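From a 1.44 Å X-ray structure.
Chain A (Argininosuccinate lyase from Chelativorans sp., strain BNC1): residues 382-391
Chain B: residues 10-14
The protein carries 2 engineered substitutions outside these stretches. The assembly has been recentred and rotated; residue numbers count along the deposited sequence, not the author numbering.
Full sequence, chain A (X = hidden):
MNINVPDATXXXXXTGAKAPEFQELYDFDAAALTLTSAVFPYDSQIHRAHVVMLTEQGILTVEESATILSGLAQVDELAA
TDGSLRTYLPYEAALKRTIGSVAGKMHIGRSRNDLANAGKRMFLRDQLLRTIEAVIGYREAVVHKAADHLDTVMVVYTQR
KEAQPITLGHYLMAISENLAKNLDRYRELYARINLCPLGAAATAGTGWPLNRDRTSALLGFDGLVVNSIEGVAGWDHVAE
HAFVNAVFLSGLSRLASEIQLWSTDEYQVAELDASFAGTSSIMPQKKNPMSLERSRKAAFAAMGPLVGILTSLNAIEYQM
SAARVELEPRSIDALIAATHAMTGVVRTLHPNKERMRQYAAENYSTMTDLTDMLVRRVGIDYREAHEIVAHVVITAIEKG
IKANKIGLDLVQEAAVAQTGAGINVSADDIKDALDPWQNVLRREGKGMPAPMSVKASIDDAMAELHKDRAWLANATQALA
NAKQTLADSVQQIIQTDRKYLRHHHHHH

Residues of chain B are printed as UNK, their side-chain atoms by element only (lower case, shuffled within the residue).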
# COMPACT_ATOMS: atom_id res chain seq x y z
N TYR A 382 -34.94 -25.73 11.15
CA TYR A 382 -34.50 -25.08 9.93
C TYR A 382 -33.52 -25.96 9.14
O TYR A 382 -33.52 -25.95 7.91
CB TYR A 382 -33.87 -23.71 10.20
CG TYR A 382 -33.80 -22.95 8.89
CD1 TYR A 382 -34.90 -22.25 8.44
CD2 TYR A 382 -32.69 -23.02 8.07
CE1 TYR A 382 -34.89 -21.60 7.22
CE2 TYR A 382 -32.66 -22.38 6.85
CZ TYR A 382 -33.77 -21.66 6.43
OH TYR A 382 -33.78 -21.02 5.22
N ARG A 383 -32.66 -26.71 9.84
CA ARG A 383 -31.66 -27.51 9.15
C ARG A 383 -32.31 -28.63 8.33
O ARG A 383 -31.88 -28.90 7.21
CB ARG A 383 -30.64 -28.05 10.17
CG ARG A 383 -29.35 -28.60 9.58
CD ARG A 383 -28.65 -27.63 8.64
NE ARG A 383 -28.41 -26.33 9.27
CZ ARG A 383 -28.53 -25.16 8.65
NH1 ARG A 383 -28.30 -24.04 9.32
NH2 ARG A 383 -28.87 -25.12 7.36
N GLU A 384 -33.36 -29.28 8.85
CA GLU A 384 -33.99 -30.35 8.06
C GLU A 384 -34.78 -29.78 6.89
O GLU A 384 -34.82 -30.38 5.81
CB GLU A 384 -34.89 -31.23 8.93
CG GLU A 384 -35.52 -32.40 8.13
CD GLU A 384 -36.49 -33.25 8.95
OE1 GLU A 384 -36.87 -32.84 10.06
OE2 GLU A 384 -36.87 -34.34 8.46
N ALA A 385 -35.46 -28.65 7.10
CA ALA A 385 -36.17 -28.02 6.00
C ALA A 385 -35.21 -27.64 4.88
O ALA A 385 -35.49 -27.85 3.70
CB ALA A 385 -36.92 -26.79 6.50
N HIS A 386 -34.05 -27.10 5.25
CA HIS A 386 -33.05 -26.69 4.26
C HIS A 386 -32.62 -27.87 3.41
O HIS A 386 -32.52 -27.75 2.18
CB HIS A 386 -31.89 -26.06 5.03
CG HIS A 386 -30.72 -25.70 4.19
ND1 HIS A 386 -29.85 -26.64 3.67
CD2 HIS A 386 -30.23 -24.49 3.82
CE1 HIS A 386 -28.89 -26.02 3.00
NE2 HIS A 386 -29.09 -24.71 3.09
N GLU A 387 -32.39 -29.04 4.02
CA GLU A 387 -31.96 -30.20 3.26
C GLU A 387 -33.02 -30.65 2.27
O GLU A 387 -32.70 -31.07 1.15
CB GLU A 387 -31.59 -31.34 4.21
CG GLU A 387 -30.69 -32.42 3.61
CD GLU A 387 -29.32 -31.90 3.21
OE1 GLU A 387 -28.84 -32.26 2.11
OE2 GLU A 387 -28.71 -31.13 3.98
N ILE A 388 -34.30 -30.60 2.67
CA ILE A 388 -35.37 -30.95 1.74
C ILE A 388 -35.38 -30.00 0.55
O ILE A 388 -35.46 -30.42 -0.61
CB ILE A 388 -36.73 -30.93 2.46
CG1 ILE A 388 -36.83 -32.04 3.50
CG2 ILE A 388 -37.85 -31.09 1.41
CD1 ILE A 388 -38.05 -31.91 4.40
N VAL A 389 -35.32 -28.70 0.83
CA VAL A 389 -35.40 -27.73 -0.26
C VAL A 389 -34.16 -27.78 -1.15
O VAL A 389 -34.25 -27.59 -2.37
CB VAL A 389 -35.71 -26.33 0.27
CG1 VAL A 389 -35.68 -25.31 -0.87
CG2 VAL A 389 -37.07 -26.33 0.99
N ALA A 390 -32.98 -28.05 -0.60
CA ALA A 390 -31.82 -28.22 -1.47
C ALA A 390 -32.06 -29.35 -2.46
O ALA A 390 -31.67 -29.25 -3.64
CB ALA A 390 -30.57 -28.47 -0.65
N HIS A 391 -32.70 -30.44 -2.01
CA HIS A 391 -33.01 -31.55 -2.90
C HIS A 391 -34.02 -31.12 -3.96
O HIS A 391 -33.91 -31.52 -5.13
CB HIS A 391 -33.55 -32.73 -2.09
CG HIS A 391 -33.69 -34.01 -2.87
ND1 HIS A 391 -32.86 -35.09 -2.67
CD2 HIS A 391 -34.58 -34.38 -3.83
CE1 HIS A 391 -33.22 -36.07 -3.48
NE2 HIS A 391 -34.25 -35.66 -4.20
N UNK B 10 -20.85 -29.65 4.48
CA UNK B 10 -21.22 -30.42 3.30
C UNK B 10 -22.68 -30.87 3.42
O UNK B 10 -23.02 -32.01 3.74
c UNK B 10 -18.48 -30.11 2.13
c UNK B 10 -18.81 -31.23 3.10
c UNK B 10 -20.28 -31.60 3.10
n UNK B 10 -18.71 -30.12 -1.53
n UNK B 10 -18.69 -30.49 0.74
n UNK B 10 -18.07 -28.44 -0.10
c UNK B 10 -18.48 -29.69 -0.30
N UNK B 11 -23.56 -29.89 3.21
CA UNK B 11 -25.00 -30.07 3.27
C UNK B 11 -25.58 -29.58 1.95
O UNK B 11 -24.96 -28.80 1.23
c UNK B 11 -25.36 -27.78 4.30
c UNK B 11 -25.07 -29.80 5.76
c UNK B 11 -25.99 -26.93 5.41
c UNK B 11 -25.62 -29.29 4.44
N UNK B 12 -26.80 -30.04 1.65
CA UNK B 12 -27.50 -29.56 0.47
C UNK B 12 -26.69 -29.73 -0.79
O UNK B 12 -26.16 -30.81 -1.08
N UNK B 13 -26.56 -28.64 -1.57
CA UNK B 13 -25.83 -28.70 -2.83
C UNK B 13 -24.32 -28.85 -2.67
O UNK B 13 -23.63 -29.04 -3.68
c UNK B 13 -26.13 -27.46 -3.67
c UNK B 13 -27.61 -27.32 -4.03
c UNK B 13 -27.03 -25.88 -7.41
n UNK B 13 -27.20 -26.69 -6.37
n UNK B 13 -26.46 -26.35 -8.52
c UNK B 13 -27.83 -26.29 -5.12
n UNK B 13 -27.43 -24.62 -7.35
N UNK B 14 -23.78 -28.76 -1.45
CA UNK B 14 -22.36 -29.00 -1.22
C UNK B 14 -22.19 -30.49 -0.96
O UNK B 14 -22.07 -30.95 0.18
c UNK B 14 -21.85 -28.16 -0.06

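Position 10 of chain B carries seven side-chain atoms, four carbons and three nitrogens. Three carbons lead to a nitrogen, and that nitrogen leads to a carbon bearing two more nitrogens. This is a guanidinium at the end of an unbranched chain. It does not touch the helix of chain A. The residue is Arg B10, with its first three chi angles all m.

Position 11 has four side-chain carbons and no other element. The chain forks at the first carbon, and one arm is two carbons long. The CA-to-CB bond points toward chain A. The end of the longer arm lies against Arg A383 and His A386, and CB is 3.6 Å from Glu A387 OE2. The residue is Ile B11, with chi1 p and chi2 t. Its CD1 lies 3.9 Å from Arg A383 NH2 and 3.9 Å from His A386 CE1.

Position 12 has no side-chain atoms. Its CA sits 3.4 Å from Ala A390 CB. Phi is 55° and psi is -129°. An ideal CB here would fall 3.0 Å from Ala A390 CB and 3.3 Å from His A386 CE1, both tight. The residue is Gly B12. Positive phi by itself favours glycine.

Position 13 again has four carbons and three nitrogens, arranged as three carbons, a nitrogen, then a carbon with two nitrogens. Its CA-to-CB bond points sideways. The closest contact is through the backbone, with N 4.1 Å from Ala A390 CB. The residue is Arg B13; its guanidinium is hydrogen-bonded elsewhere in the structure.

Position 14 has one side-chain carbon, which is out of reach of chain A. The residue is Ala B14. Its N donates to Ile B11 O at 2.9 Å, closing a type II' turn from Ile B11 to Ala B14.

The contact sets this turn against one helix of a second copy of the protein. Arg A383, His A386, Glu A387 and Ala A390 recur at helical spacing, so they line one side of the helix. Glu A387 anchors the turn: Gly B12 N donates to Glu A387 OE1 at 3.0 Å, and more weakly to Glu A387 OE2 at 3.2 Å. The carboxylate thus receives a backbone NH. Ile B11 packs beside this bond, while the bare CA of Gly B12 lets the backbone lie close to Ala A390. The two stretches together bury 263 Å², most of it at Ile B11, Gly B12 and their helix partners.

Chain B (10-14) RIGRA
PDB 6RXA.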